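PDB 7DWO: predicted DNA-binding transcriptional regulator from Aliivibrio fischeri ES114, which probably binds cis-regulatory DNA and regulates transcription as a tetrameric member of the LysR family. Local coordinates for residues V95-A100 / P122-E127; V206-E211 / L262-E267. The protein carries 1 engineered substitution. All coordinates share one frame; numbering follows the deposited sequence.

Contact 1: residues V95-A100 / P122-E127; sequences VQVAAA and PILSVE
Strands 94-99 and 123-128, with helix 101-113 between them, form a beta-alpha-beta unit, and this contact is the parallel pairing of its two strands. Val-95 and Val-97 turn both N-H and C=O to the partner strand, while Ala-99 gives its N-H. Val-95 N donates to Ile-123 O, and Ser-125 N donates back to Val-95 O at 2.9 Å. Val-97 N then binds Ser-125 O in a nearly straight bond, with 173° at the hydrogen. Glu-127 N to Val-97 O and Ala-99 N to Glu-127 O complete the ladder of five bonds. Val-97 O also receives a CA-H...O contact from Val-126 CA. Such a unit is expected in the periplasmic-binding-protein-like domain of LysR regulators, where the helix crosses over one face of the sheet. On that face lie Val-95, Val-97, Leu-124 and Val-126. Val-95 CG2 sits beside Pro-122 CB at 3.9 Å, the two side chains pointing the same way. Val-126 CG1, anti to the backbone N (chi1 -174°), lies 4.1 Å from Ala-99 CB. Leu-124 and Val-126 pack on Ile-108 of helix 101-113, and Val-95 and Leu-124 also meet Val-284 of helix 279-289. On its other edge, segment 122-127 pairs in parallel with a strand of the second subunit. Glu-127 OE1 is hydrogen-bonded there to Ser-222 of the second subunit.

Contact 2: residues V206-E211 / L262-E267; sequences VEIIRE and LRLPIE
Val-206 to Ile-209 form a type I beta turn, following on from helix 203-206. Residues 262-267 lead from a loop into strand 264-272. The turn is closed by a weak bond from Ile-209 N to Val-206 O. No hydrogen bond joins the two segments. The nearest CA atoms, those of Ile-209 and Leu-262, are 6.9 Å apart. The contact rests mainly on apolar side chains. Leu-264 carries most of it. Its CB points toward the turn. CD1 lies over the backbone of Val-206, 3.6 Å from Val-206 CA, and also reaches Ile-209 CG1. It meets Val-206 CG2 at 4.0 Å, where the two side chains cross at about a right angle. CD2 faces Ile-209, 3.6 Å from Ile-209 CG1 and also touching Ile-209 CG2. Leu-264 and Ile-209 thus reach toward each other tip to tip. In Ile-209, CG1 stands between the backbone N and the carbonyl carbon (chi1 49°). From there the chain carries CD1 across to Leu-262 CD2, 4.0 Å away. Those two side chains meet at a slant. Ile-208 adds a looser touch at the exposed margin, its CD1 lying 4.3 Å from Leu-264 CD2. Val-206, Ile-209, Leu-262 and Leu-264 are all buried. The contact is plain hydrophobic packing within the substrate-binding domain of the LysR family. Trp-239 of strand 238-241 touches Val-206, Ile-209 and Leu-264, and its NE1 is hydrogen-bonded to Leu-262 O. Trp-193 of strand 191-195 packs on Val-206, while Leu-264 pairs through its backbone with Leu-169 of strand 160-174.

In the fold
The chain begins with the helix-turn-helix region and the long helix 61-90, then continues into strand 94-99, within the substrate-binding region. Contact 1 closes a short loop, bringing strand 123-128 back beside strand 94-99 after helix 101-113. Contact 2 opens only later, at residue 206, and closes a longer loop when the chain returns at 262-267. The two are therefore in series and neither nest nor cross. Their centres are 29 Å apart and their nearest atoms about 9 Å apart. Both reach the same mixed sheet: strand 145-149 pairs with 94-99 on one side and with 264-272 on the other, linking the two places.

Contact 1: residues V95-A100 / P122-E127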
loop_
_atom_site.group_PDB
_atom_site.type_symbol
_atom_site.label_atom_id
_atom_site.label_comp_id
_atom_site.label_asym_id
_atom_site.label_seq_id
_atom_site.Cartn_x
_atom_site.Cartn_y
_atom_site.Cartn_z
ATOM N N VAL A 95 29.192 -15.745 -2.984
ATOM C CA VAL A 95 28.139 -15.670 -3.986
ATOM C C VAL A 95 26.814 -15.869 -3.265
ATOM O O VAL A 95 26.594 -16.913 -2.637
ATOM C CB VAL A 95 28.329 -16.713 -5.097
ATOM C CG1 VAL A 95 27.239 -16.573 -6.148
ATOM C CG2 VAL A 95 29.708 -16.565 -5.724
ATOM N N GLN A 96 25.948 -14.864 -3.335
ATOM C CA GLN A 96 24.652 -14.905 -2.675
ATOM C C GLN A 96 23.637 -15.534 -3.621
ATOM O O GLN A 96 23.414 -15.028 -4.727
ATOM C CB GLN A 96 24.217 -13.502 -2.257
ATOM C CG GLN A 96 25.185 -12.835 -1.298
ATOM C CD GLN A 96 24.788 -11.416 -0.960
ATOM O OE1 GLN A 96 23.966 -11.184 -0.074
ATOM N NE2 GLN A 96 25.373 -10.454 -1.666
ATOM N N VAL A 97 23.029 -16.635 -3.187
ATOM C CA VAL A 97 22.108 -17.408 -4.009
ATOM C C VAL A 97 20.789 -17.549 -3.262
ATOM O O VAL A 97 20.752 -18.101 -2.155
ATOM C CB VAL A 97 22.677 -18.794 -4.362
ATOM C CG1 VAL A 97 21.669 -19.588 -5.176
ATOM C CG2 VAL A 97 23.992 -18.653 -5.117
ATOM N N ALA A 98 19.716 -17.048 -3.861
ATOM C CA ALA A 98 18.368 -17.329 -3.390
ATOM C C ALA A 98 17.830 -18.524 -4.166
ATOM O O ALA A 98 17.873 -18.541 -5.399
ATOM C CB ALA A 98 17.461 -16.112 -3.566
ATOM N N ALA A 99 17.346 -19.528 -3.442
ATOM C CA ALA A 99 16.993 -20.797 -4.059
ATOM C C ALA A 99 15.720 -21.353 -3.447
ATOM O O ALA A 99 15.465 -21.177 -2.253
ATOM C CB ALA A 99 18.124 -21.822 -3.906
ATOM N N ALA A 100 14.917 -22.013 -4.281
ATOM C CA ALA A 100 13.830 -22.829 -3.765
ATOM C C ALA A 100 14.410 -23.941 -2.901
ATOM O O ALA A 100 15.456 -24.511 -3.222
ATOM C CB ALA A 100 13.006 -23.410 -4.913
ATOM N N PRO A 122 34.343 -20.121 -4.952
ATOM C CA PRO A 122 33.220 -19.396 -4.357
ATOM C C PRO A 122 32.846 -19.917 -2.979
ATOM O O PRO A 122 33.019 -21.093 -2.655
ATOM C CB PRO A 122 32.079 -19.636 -5.355
ATOM C CG PRO A 122 32.738 -20.194 -6.598
ATOM C CD PRO A 122 33.925 -20.936 -6.102
ATOM N N ILE A 123 32.326 -19.004 -2.163
ATOM C CA ILE A 123 31.720 -19.323 -0.876
ATOM C C ILE A 123 30.232 -19.032 -1.010
ATOM O O ILE A 123 29.827 -17.872 -1.153
ATOM C CB ILE A 123 32.349 -18.520 0.272
ATOM C CG1 ILE A 123 33.782 -18.988 0.534
ATOM C CG2 ILE A 123 31.506 -18.635 1.535
ATOM C CD1 ILE A 123 34.426 -18.336 1.741
ATOM N N LEU A 124 29.412 -20.078 -0.983
ATOM C CA LEU A 124 27.985 -19.919 -1.226
ATOM C C LEU A 124 27.283 -19.406 0.024
ATOM O O LEU A 124 27.527 -19.895 1.132
ATOM C CB LEU A 124 27.365 -21.244 -1.670
ATOM C CG LEU A 124 27.890 -21.845 -2.976
ATOM C CD1 LEU A 124 27.178 -23.154 -3.290
ATOM C CD2 LEU A 124 27.730 -20.859 -4.118
ATOM N N SER A 125 26.416 -18.413 -0.157
ATOM C CA SER A 125 25.516 -17.925 0.884
ATOM C C SER A 125 24.102 -18.118 0.348
ATOM O O SER A 125 23.621 -17.307 -0.448
ATOM C CB SER A 125 25.796 -16.465 1.225
ATOM O OG SER A 125 24.794 -15.944 2.079
ATOM N N VAL A 126 23.445 -19.196 0.764
ATOM C CA VAL A 126 22.187 -19.629 0.172
ATOM C C VAL A 126 21.045 -19.331 1.129
ATOM O O VAL A 126 21.117 -19.663 2.318
ATOM C CB VAL A 126 22.213 -21.124 -0.178
ATOM C CG1 VAL A 126 20.943 -21.487 -0.927
ATOM C CG2 VAL A 126 23.460 -21.458 -0.984
ATOM N N GLU A 127 19.983 -18.726 0.603
ATOM C CA GLU A 127 18.791 -18.441 1.388
ATOM C C GLU A 127 17.553 -18.816 0.587
ATOM O O GLU A 127 17.560 -18.796 -0.647
ATOM C CB GLU A 127 18.728 -16.964 1.805
ATOM C CG GLU A 127 19.922 -16.497 2.632
ATOM C CD GLU A 127 20.101 -17.291 3.917
ATOM O OE1 GLU A 127 19.088 -17.741 4.492
ATOM O OE2 GLU A 127 21.259 -17.469 4.349
#

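Contact 2: residues V206-E211 / L262-E267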
loop_
_atom_site.group_PDB
_atom_site.type_symbol
_atom_site.label_atom_id
_atom_site.label_comp_id
_atom_site.label_asym_id
_atom_site.label_seq_id
_atom_site.Cartn_x
_atom_site.Cartn_y
_atom_site.Cartn_z
ATOM N N VAL A 206 -0.110 -29.490 -10.311
ATOM C CA VAL A 206 -1.080 -30.493 -9.895
ATOM C C VAL A 206 -2.504 -30.041 -10.189
ATOM O O VAL A 206 -3.402 -30.881 -10.330
ATOM C CB VAL A 206 -0.899 -30.820 -8.400
ATOM C CG1 VAL A 206 -1.685 -32.068 -8.021
ATOM C CG2 VAL A 206 0.577 -30.995 -8.074
ATOM N N GLU A 207 -2.736 -28.729 -10.301
ATOM C CA GLU A 207 -4.078 -28.243 -10.602
ATOM C C GLU A 207 -4.557 -28.662 -11.988
ATOM O O GLU A 207 -5.768 -28.685 -12.226
ATOM C CB GLU A 207 -4.133 -26.719 -10.479
ATOM C CG GLU A 207 -3.466 -25.979 -11.628
ATOM C CD GLU A 207 -3.612 -24.473 -11.524
ATOM O OE1 GLU A 207 -4.205 -23.997 -10.533
ATOM O OE2 GLU A 207 -3.136 -23.765 -12.438
ATOM N N ILE A 208 -3.642 -28.999 -12.903
ATOM C CA ILE A 208 -4.040 -29.328 -14.271
ATOM C C ILE A 208 -4.559 -30.748 -14.418
ATOM O O ILE A 208 -5.101 -31.089 -15.478
ATOM C CB ILE A 208 -2.875 -29.125 -15.261
ATOM C CG1 ILE A 208 -1.927 -30.326 -15.235
ATOM C CG2 ILE A 208 -2.118 -27.843 -14.941
ATOM C CD1 ILE A 208 -0.773 -30.215 -16.209
ATOM N N ILE A 209 -4.415 -31.587 -13.394
ATOM C CA ILE A 209 -4.858 -32.974 -13.476
ATOM C C ILE A 209 -5.654 -33.336 -12.229
ATOM O O ILE A 209 -5.917 -34.515 -11.970
ATOM C CB ILE A 209 -3.664 -33.930 -13.669
ATOM C CG1 ILE A 209 -2.562 -33.636 -12.647
ATOM C CG2 ILE A 209 -3.121 -33.833 -15.088
ATOM C CD1 ILE A 209 -2.642 -34.468 -11.386
ATOM N N ARG A 210 -6.039 -32.327 -11.445
ATOM C CA ARG A 210 -6.787 -32.600 -10.220
ATOM C C ARG A 210 -8.191 -33.103 -10.531
ATOM O O ARG A 210 -8.651 -34.083 -9.933
ATOM C CB ARG A 210 -6.838 -31.351 -9.338
ATOM C CG ARG A 210 -7.942 -31.402 -8.292
ATOM C CD ARG A 210 -7.835 -30.306 -7.235
ATOM N NE ARG A 210 -8.994 -30.352 -6.345
ATOM C CZ ARG A 210 -9.025 -29.874 -5.105
ATOM N NH1 ARG A 210 -7.951 -29.305 -4.580
ATOM N NH2 ARG A 210 -10.134 -29.977 -4.386
ATOM N N GLU A 211 -8.877 -32.459 -11.475
ATOM C CA GLU A 211 -10.178 -32.919 -11.947
ATOM C C GLU A 211 -10.107 -34.245 -12.699
ATOM O O GLU A 211 -11.083 -34.625 -13.352
ATOM C CB GLU A 211 -10.820 -31.845 -12.829
ATOM C CG GLU A 211 -11.217 -30.597 -12.061
ATOM C CD GLU A 211 -11.860 -29.539 -12.943
ATOM O OE1 GLU A 211 -11.328 -29.274 -14.042
ATOM O OE2 GLU A 211 -12.897 -28.973 -12.538
ATOM N N LEU A 262 -0.236 -38.735 -15.111
ATOM C CA LEU A 262 -0.196 -38.067 -13.817
ATOM C C LEU A 262 1.197 -37.576 -13.448
ATOM O O LEU A 262 1.329 -36.799 -12.495
ATOM C CB LEU A 262 -0.730 -39.000 -12.729
ATOM C CG LEU A 262 -2.200 -39.390 -12.902
ATOM C CD1 LEU A 262 -2.661 -40.285 -11.767
ATOM C CD2 LEU A 262 -3.078 -38.153 -13.004
ATOM N N ARG A 263 2.232 -38.009 -14.163
ATOM C CA ARG A 263 3.547 -37.401 -14.022
ATOM C C ARG A 263 3.526 -36.017 -14.655
ATOM O O ARG A 263 3.121 -35.861 -15.811
ATOM C CB ARG A 263 4.611 -38.276 -14.680
ATOM C CG ARG A 263 4.832 -39.616 -13.995
ATOM C CD ARG A 263 5.691 -40.527 -14.855
ATOM N NE ARG A 263 6.327 -41.593 -14.083
ATOM C CZ ARG A 263 5.742 -42.742 -13.764
ATOM N NH1 ARG A 263 4.494 -42.984 -14.142
ATOM N NH2 ARG A 263 6.405 -43.651 -13.063
ATOM N N LEU A 264 3.956 -35.005 -13.901
ATOM C CA LEU A 264 3.774 -33.627 -14.342
ATOM C C LEU A 264 5.114 -32.985 -14.660
ATOM O O LEU A 264 5.958 -32.860 -13.763
ATOM C CB LEU A 264 3.034 -32.828 -13.274
ATOM C CG LEU A 264 1.718 -33.479 -12.844
ATOM C CD1 LEU A 264 1.077 -32.712 -11.706
ATOM C CD2 LEU A 264 0.767 -33.589 -14.026
ATOM N N PRO A 265 5.357 -32.554 -15.897
ATOM C CA PRO A 265 6.676 -32.002 -16.241
ATOM C C PRO A 265 6.905 -30.644 -15.589
ATOM O O PRO A 265 6.058 -29.751 -15.666
ATOM C CB PRO A 265 6.625 -31.891 -17.769
ATOM C CG PRO A 265 5.168 -31.754 -18.079
ATOM C CD PRO A 265 4.453 -32.598 -17.059
ATOM N N ILE A 266 8.063 -30.496 -14.943
ATOM C CA ILE A 266 8.487 -29.222 -14.378
ATOM C C ILE A 266 9.911 -28.941 -14.834
ATOM O O ILE A 266 10.674 -29.848 -15.175
ATOM C CB ILE A 266 8.405 -29.187 -12.836
ATOM C CG1 ILE A 266 9.306 -30.261 -12.226
ATOM C CG2 ILE A 266 6.968 -29.340 -12.372
ATOM C CD1 ILE A 266 9.342 -30.239 -10.715
ATOM N N GLU A 267 10.258 -27.659 -14.846
ATOM C CA GLU A 267 11.586 -27.211 -15.232
ATOM C C GLU A 267 12.102 -26.225 -14.196
ATOM O O GLU A 267 11.336 -25.436 -13.635
ATOM C CB GLU A 267 11.575 -26.550 -16.613
ATOM C CG GLU A 267 11.058 -27.436 -17.729
ATOM C CD GLU A 267 10.876 -26.678 -19.024
ATOM O OE1 GLU A 267 10.853 -25.428 -18.983
ATOM O OE2 GLU A 267 10.762 -27.328 -20.084
#